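Local coordinates for class II aldolase/adducin N-terminal domain-containing protein (Thermoplasma acidophilum, PDB 3M4R) that binds a zinc ion in its class II aldolase/adducin-type domain and probably belongs to an oxidoreductase whose exact function is unknown, at residues 40-45 and 126-131; 58-63 and 76-81. All coordinates share one frame; numbering follows the deposited sequence. Where two conformers were deposited one is given.

Contact 1: residues 40-45 and 126-131; sequences NTSVKT and KFVMHS. With ZN (zinc ion), chain B.
Asn40 and His130 pair at the zinc end of two antiparallel strands, Asn40 N reaching His130 O at 2.8 Å while His130 N bonds back to Asn40 O. Ser42 and Val128 form the next hydrogen-bonded pair. It is less even, because Val128 N, 3.3 Å from Ser42 O, stands 37° out of that carbonyl's plane. Lys44 N then binds Lys126 O. Lys126 answers with its side chain, which runs extended to CE and turns at its last torsion (chi4 76°) to set NZ 2.7 Å from Lys44 O. Asp16 gives this ammonium a salt bridge.

Apolar contacts gather at the non-hydrogen-bonded pairs. Val43 CG2, anti to its backbone N, lies over one face of the Phe127 ring, 3.7 Å from the centroid, in a CH-pi contact. Next along, Thr41 CG2 meets CG of the selenomethionine Met129 at 3.9 Å. Helix 16-28 covers this side, with Val20 against Thr41 and Val43.

On the other side a water accepts from Lys44 NZ, donates to Lys126 O and bonds Ser42 OG, which also bonds His120 ND1. Lys44 NZ meets carbonyl oxygens of His120, Leu123 and Tyr125, which would help to stabilise its positive charge.

The Asn40 amide finds its strongest polar partner in His120, and its OD1 stands near the plane of the His130 ring at its edge, 3.2 Å from CD2. Leu190 engages His130 ND1. His130 NE2 binds zinc at 2.2 Å, and with Glu116, His132, His188 and a water it makes up the zinc site of this class II aldolase-like domain.

Contact 2: residues 58-63 and 76-81; sequences LRVKNS and TGIRMD
The guanidinium of Arg59 lies flat over Gly77, whose CA sits 3.6 Å from its plane, beneath the centre. The two residues are the non-hydrogen-bonded pair of an antiparallel ladder at the margin of the domain's sheet, where 75-79 is an outermost strand; Leu58 with Ile78 and Val60 with Thr76 each exchange two backbone hydrogen bonds. Gly77 N, on the same face of the guanidinium, is 3.3 Å from Arg59 NH1, but both are donors, and Gly77 N bonds Glu110 instead. A bend at chi2 (-76°) brings CD round, and a CB on Gly77 would collide with CZ. Glu47 bridges NE and Glu110 bridges NH1, so an alanine in place of Arg59 would probably leave both carboxylates without this cationic partner and uncover the Gly77 backbone.

Just past the strand's end at Lys61, the Asn62 amide donates from ND2 to Thr76 OG1 at 2.8 Å, the hydroxyl lying 18° out of the amide plane. Thr76 OG1 also bonds Pro111 O.

The side chains of Val60 and Ile78 cross, with CG1 of each 4.0 Å apart, on the side where helix 117-121 touches Leu58 and Val60. Where helix 80-85 begins, the selenium of the selenomethionine Met80 rests 3.8 Å from Leu58 CB.

How the contacts relate
From the N terminus, the chain passes helix 16-28 and enters strand 40-48, the first half of contact 1. It returns as strand 54-61 and then as strand 75-79, where contact 2 closes a short loop. Helices 80-85, 94-103 and 117-121 follow before strand 127-131 closes the much longer loop of contact 1, so the smaller loop falls wholly within the larger. Strands 40-48 and 54-61 are neighbours: Val43 O lies 2.9 Å from Arg59 N, and Thr41 O 3.0 Å from Lys61 N, probable hydrogen bonds that join the two contacts. The contacts thus tie together the consecutive strands 75-79, 54-61, 40-48 and 127-131 of a sheet that continues beyond the zinc-binding strand.

Contact 1: residues 40-45 and 126-131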
loop_
_atom_site.group_PDB
_atom_site.type_symbol
_atom_site.label_atom_id
_atom_site.label_comp_id
_atom_site.label_asym_id
_atom_site.label_seq_id
_atom_site.Cartn_x
_atom_site.Cartn_y
_atom_site.Cartn_z
ATOM N N ASN A 40 -0.965 4.405 3.027
ATOM C CA ASN A 40 0.380 4.479 2.560
ATOM C C ASN A 40 0.479 3.900 1.152
ATOM O O ASN A 40 -0.309 3.055 0.747
ATOM C CB ASN A 40 1.361 3.856 3.592
ATOM C CG ASN A 40 0.742 2.744 4.391
ATOM O OD1 ASN A 40 0.537 1.656 3.859
ATOM N ND2 ASN A 40 0.385 3.016 5.653
ATOM N N THR A 41 1.414 4.444 0.407
ATOM C CA THR A 41 1.648 4.078 -0.934
ATOM C C THR A 41 3.134 3.803 -1.140
ATOM O O THR A 41 3.993 4.215 -0.314
ATOM C CB THR A 41 1.270 5.243 -1.832
ATOM O OG1 THR A 41 1.967 6.427 -1.372
ATOM C CG2 THR A 41 -0.282 5.471 -1.772
ATOM N N SER A 42 3.440 3.212 -2.292
ATOM C CA SER A 42 4.803 2.863 -2.616
ATOM C C SER A 42 4.990 2.628 -4.102
ATOM O O SER A 42 4.043 2.380 -4.816
ATOM C CB SER A 42 5.246 1.645 -1.850
ATOM O OG SER A 42 4.615 0.473 -2.312
ATOM N N VAL A 43 6.217 2.804 -4.555
ATOM C CA VAL A 43 6.601 2.460 -5.896
ATOM C C VAL A 43 7.963 1.743 -5.840
ATOM O O VAL A 43 8.849 2.184 -5.121
ATOM C CB VAL A 43 6.662 3.691 -6.803
ATOM C CG1 VAL A 43 7.605 4.726 -6.252
ATOM C CG2 VAL A 43 6.979 3.267 -8.260
ATOM N N LYS A 44 8.083 0.639 -6.572
ATOM C CA LYS A 44 9.351 -0.066 -6.731
ATOM C C LYS A 44 10.130 0.502 -7.930
ATOM O O LYS A 44 9.600 0.646 -9.042
ATOM C CB LYS A 44 9.120 -1.561 -6.894
ATOM C CG LYS A 44 8.518 -2.192 -5.637
ATOM C CD LYS A 44 8.135 -3.641 -5.885
ATOM C CE LYS A 44 7.371 -4.237 -4.667
ATOM N NZ LYS A 44 5.993 -3.661 -4.472
ATOM N N THR A 45 11.384 0.887 -7.684
ATOM C CA THR A 45 12.093 1.717 -8.627
ATOM C C THR A 45 13.548 1.334 -8.697
ATOM O O THR A 45 14.036 0.609 -7.846
ATOM C CB THR A 45 11.884 3.192 -8.230
ATOM O OG1 THR A 45 12.227 4.034 -9.341
ATOM C CG2 THR A 45 12.668 3.563 -6.985
ATOM N N LYS A 126 4.689 -3.128 -9.164
ATOM C CA LYS A 126 5.472 -1.903 -9.062
ATOM C C LYS A 126 4.829 -0.895 -8.092
ATOM O O LYS A 126 5.529 -0.316 -7.240
ATOM C CB LYS A 126 5.698 -1.296 -10.443
ATOM C CG LYS A 126 6.650 -0.144 -10.505
ATOM C CD LYS A 126 6.924 0.249 -11.936
ATOM C CE LYS A 126 7.725 1.563 -11.996
ATOM N NZ LYS A 126 9.176 1.368 -11.643
ATOM N N PHE A 127 3.535 -0.658 -8.236
ATOM C CA PHE A 127 2.818 0.308 -7.387
ATOM C C PHE A 127 1.873 -0.441 -6.453
ATOM O O PHE A 127 1.194 -1.360 -6.860
ATOM C CB PHE A 127 1.963 1.304 -8.240
ATOM C CG PHE A 127 2.775 2.295 -9.006
ATOM C CD1 PHE A 127 3.378 1.931 -10.228
ATOM C CD2 PHE A 127 2.947 3.590 -8.528
ATOM C CE1 PHE A 127 4.130 2.836 -10.944
ATOM C CE2 PHE A 127 3.735 4.511 -9.257
ATOM C CZ PHE A 127 4.313 4.129 -10.453
ATOM N N VAL A 128 1.813 -0.015 -5.196
ATOM C CA VAL A 128 0.914 -0.566 -4.203
ATOM C C VAL A 128 0.307 0.617 -3.445
ATOM O O VAL A 128 0.999 1.585 -3.080
ATOM C CB VAL A 128 1.667 -1.462 -3.204
ATOM C CG1 VAL A 128 0.730 -1.978 -2.120
ATOM C CG2 VAL A 128 2.376 -2.637 -3.920
HETATM N N MSE A 129 -0.990 0.509 -3.169
HETATM C CA MSE A 129 -1.717 1.519 -2.418
HETATM C C MSE A 129 -2.516 0.861 -1.311
HETATM O O MSE A 129 -3.201 -0.142 -1.523
HETATM C CB MSE A 129 -2.656 2.251 -3.367
HETATM C CG MSE A 129 -1.875 3.054 -4.385
HETATM SE SE MSE A 129 -3.136 3.996 -5.544
HETATM C CE MSE A 129 -1.750 4.744 -6.664
ATOM N N HIS A 130 -2.437 1.456 -0.135
ATOM C CA HIS A 130 -3.072 0.963 1.068
ATOM C C HIS A 130 -3.875 2.108 1.694
ATOM O O HIS A 130 -3.298 3.144 1.992
ATOM C CB HIS A 130 -2.016 0.523 2.073
ATOM C CG HIS A 130 -2.587 -0.008 3.338
ATOM N ND1 HIS A 130 -3.762 -0.735 3.372
ATOM C CD2 HIS A 130 -2.175 0.115 4.624
ATOM C CE1 HIS A 130 -4.022 -1.058 4.630
ATOM N NE2 HIS A 130 -3.094 -0.527 5.404
ATOM N N SER A 131 -5.178 1.895 1.924
ATOM C CA SER A 131 -5.997 2.834 2.679
ATOM C C SER A 131 -6.771 2.150 3.815
ATOM O O SER A 131 -6.919 0.940 3.861
ATOM C CB SER A 131 -6.993 3.528 1.752
ATOM O OG SER A 131 -8.105 2.682 1.483
HETATM ZN ZN ZN B . -2.961 -0.133 7.567
HETATM O O HOH W 1 5.439 -0.983 -4.439
HETATM O O HOH W 2 -2.790 0.110 9.568
#

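Contact 2: residues 58-63 and 76-81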
loop_
_atom_site.group_PDB
_atom_site.type_symbol
_atom_site.label_atom_id
_atom_site.label_comp_id
_atom_site.label_asym_id
_atom_site.label_seq_id
_atom_site.Cartn_x
_atom_site.Cartn_y
_atom_site.Cartn_z
ATOM N N LEU A 58 12.377 0.199 -2.823
ATOM C CA LEU A 58 11.022 0.487 -2.486
ATOM C C LEU A 58 10.972 1.872 -1.915
ATOM O O LEU A 58 11.498 2.147 -0.862
ATOM C CB LEU A 58 10.430 -0.535 -1.477
ATOM C CG LEU A 58 8.961 -0.312 -1.070
ATOM C CD1 LEU A 58 7.988 -0.738 -2.220
ATOM C CD2 LEU A 58 8.709 -1.103 0.233
ATOM N N ARG A 59 10.319 2.767 -2.637
ATOM C CA ARG A 59 10.108 4.127 -2.170
ATOM C C ARG A 59 8.721 4.127 -1.542
ATOM O O ARG A 59 7.703 4.000 -2.230
ATOM C CB ARG A 59 10.187 5.119 -3.347
ATOM C CG ARG A 59 11.614 5.488 -3.824
ATOM C CD ARG A 59 12.287 6.479 -2.871
ATOM N NE ARG A 59 13.730 6.536 -3.057
ATOM C CZ ARG A 59 14.604 7.198 -2.288
ATOM N NH1 ARG A 59 14.213 7.948 -1.283
ATOM N NH2 ARG A 59 15.916 7.091 -2.537
ATOM N N VAL A 60 8.693 4.221 -0.226
ATOM C CA VAL A 60 7.487 4.020 0.544
ATOM C C VAL A 60 7.219 5.267 1.360
ATOM O O VAL A 60 8.137 5.927 1.834
ATOM C CB VAL A 60 7.573 2.797 1.472
ATOM C CG1 VAL A 60 8.695 2.967 2.551
ATOM C CG2 VAL A 60 6.239 2.517 2.168
ATOM N N LYS A 61 5.933 5.581 1.514
ATOM C CA LYS A 61 5.493 6.721 2.285
ATOM C C LYS A 61 6.130 6.761 3.656
ATOM O O LYS A 61 6.220 5.741 4.297
ATOM C CB LYS A 61 3.965 6.673 2.425
ATOM C CG LYS A 61 3.393 7.910 3.014
ATOM C CD LYS A 61 2.829 7.657 4.313
ATOM C CE LYS A 61 1.970 8.815 4.783
ATOM N NZ LYS A 61 2.450 9.203 6.171
ATOM N N ASN A 62 6.546 7.948 4.108
ATOM C CA ASN A 62 7.232 8.081 5.387
ATOM C C ASN A 62 6.463 8.956 6.354
ATOM O O ASN A 62 5.398 9.445 6.018
ATOM C CB ASN A 62 8.699 8.535 5.192
ATOM C CG ASN A 62 8.826 9.893 4.593
ATOM O OD1 ASN A 62 8.069 10.796 4.940
ATOM N ND2 ASN A 62 9.847 10.079 3.729
ATOM N N SER A 63 6.992 9.133 7.560
ATOM C CA SER A 63 6.270 9.835 8.635
ATOM C C SER A 63 6.324 11.351 8.514
ATOM O O SER A 63 5.804 12.051 9.369
ATOM C CB SER A 63 6.874 9.452 9.984
ATOM O OG SER A 63 8.258 9.729 9.977
ATOM N N THR A 76 10.580 7.329 1.412
ATOM C CA THR A 76 11.866 6.887 1.996
ATOM C C THR A 76 12.239 5.638 1.224
ATOM O O THR A 76 11.382 4.768 0.949
ATOM C CB THR A 76 11.720 6.668 3.484
ATOM O OG1 THR A 76 11.659 7.960 4.156
ATOM C CG2 THR A 76 12.891 5.782 4.132
ATOM N N GLY A 77 13.521 5.551 0.848
ATOM C CA GLY A 77 14.044 4.433 0.064
ATOM C C GLY A 77 14.451 3.255 0.916
ATOM O O GLY A 77 15.337 3.408 1.781
ATOM N N ILE A 78 13.866 2.087 0.631
ATOM C CA ILE A 78 14.181 0.830 1.319
ATOM C C ILE A 78 14.747 -0.139 0.310
ATOM O O ILE A 78 14.195 -0.330 -0.788
ATOM C CB ILE A 78 12.903 0.230 2.014
ATOM C CG1 ILE A 78 12.312 1.230 3.019
ATOM C CG2 ILE A 78 13.167 -1.144 2.706
ATOM C CD1 ILE A 78 13.194 1.591 4.256
ATOM N N ARG A 79 15.854 -0.755 0.639
ATOM C CA ARG A 79 16.451 -1.734 -0.278
ATOM C C ARG A 79 15.525 -2.927 -0.397
ATOM O O ARG A 79 15.171 -3.518 0.594
ATOM C CB ARG A 79 17.815 -2.216 0.221
ATOM C CG ARG A 79 18.838 -1.110 0.403
ATOM C CD ARG A 79 20.186 -1.585 0.968
ATOM N NE ARG A 79 21.051 -0.426 0.875
ATOM C CZ ARG A 79 21.868 -0.151 -0.131
ATOM N NH1 ARG A 79 22.055 -1.010 -1.129
ATOM N NH2 ARG A 79 22.539 0.981 -0.095
HETATM N N MSE A 80 15.137 -3.290 -1.624
HETATM C CA MSE A 80 14.242 -4.422 -1.826
HETATM C C MSE A 80 14.940 -5.725 -1.498
HETATM O O MSE A 80 14.299 -6.615 -0.953
HETATM C CB MSE A 80 13.683 -4.491 -3.260
HETATM C CG MSE A 80 12.426 -3.576 -3.417
HETATM SE SE MSE A 80 10.850 -4.187 -2.427
HETATM C CE MSE A 80 10.638 -5.818 -3.473
ATOM N N ASP A 81 16.225 -5.844 -1.801
ATOM C CA ASP A 81 16.977 -7.037 -1.411
ATOM C C ASP A 81 16.811 -7.303 0.081
ATOM O O ASP A 81 16.510 -8.407 0.482
ATOM C CB ASP A 81 18.471 -6.859 -1.671
ATOM C CG ASP A 81 18.871 -7.199 -3.091
ATOM O OD1 ASP A 81 18.032 -7.723 -3.857
ATOM O OD2 ASP A 81 20.074 -6.960 -3.433
#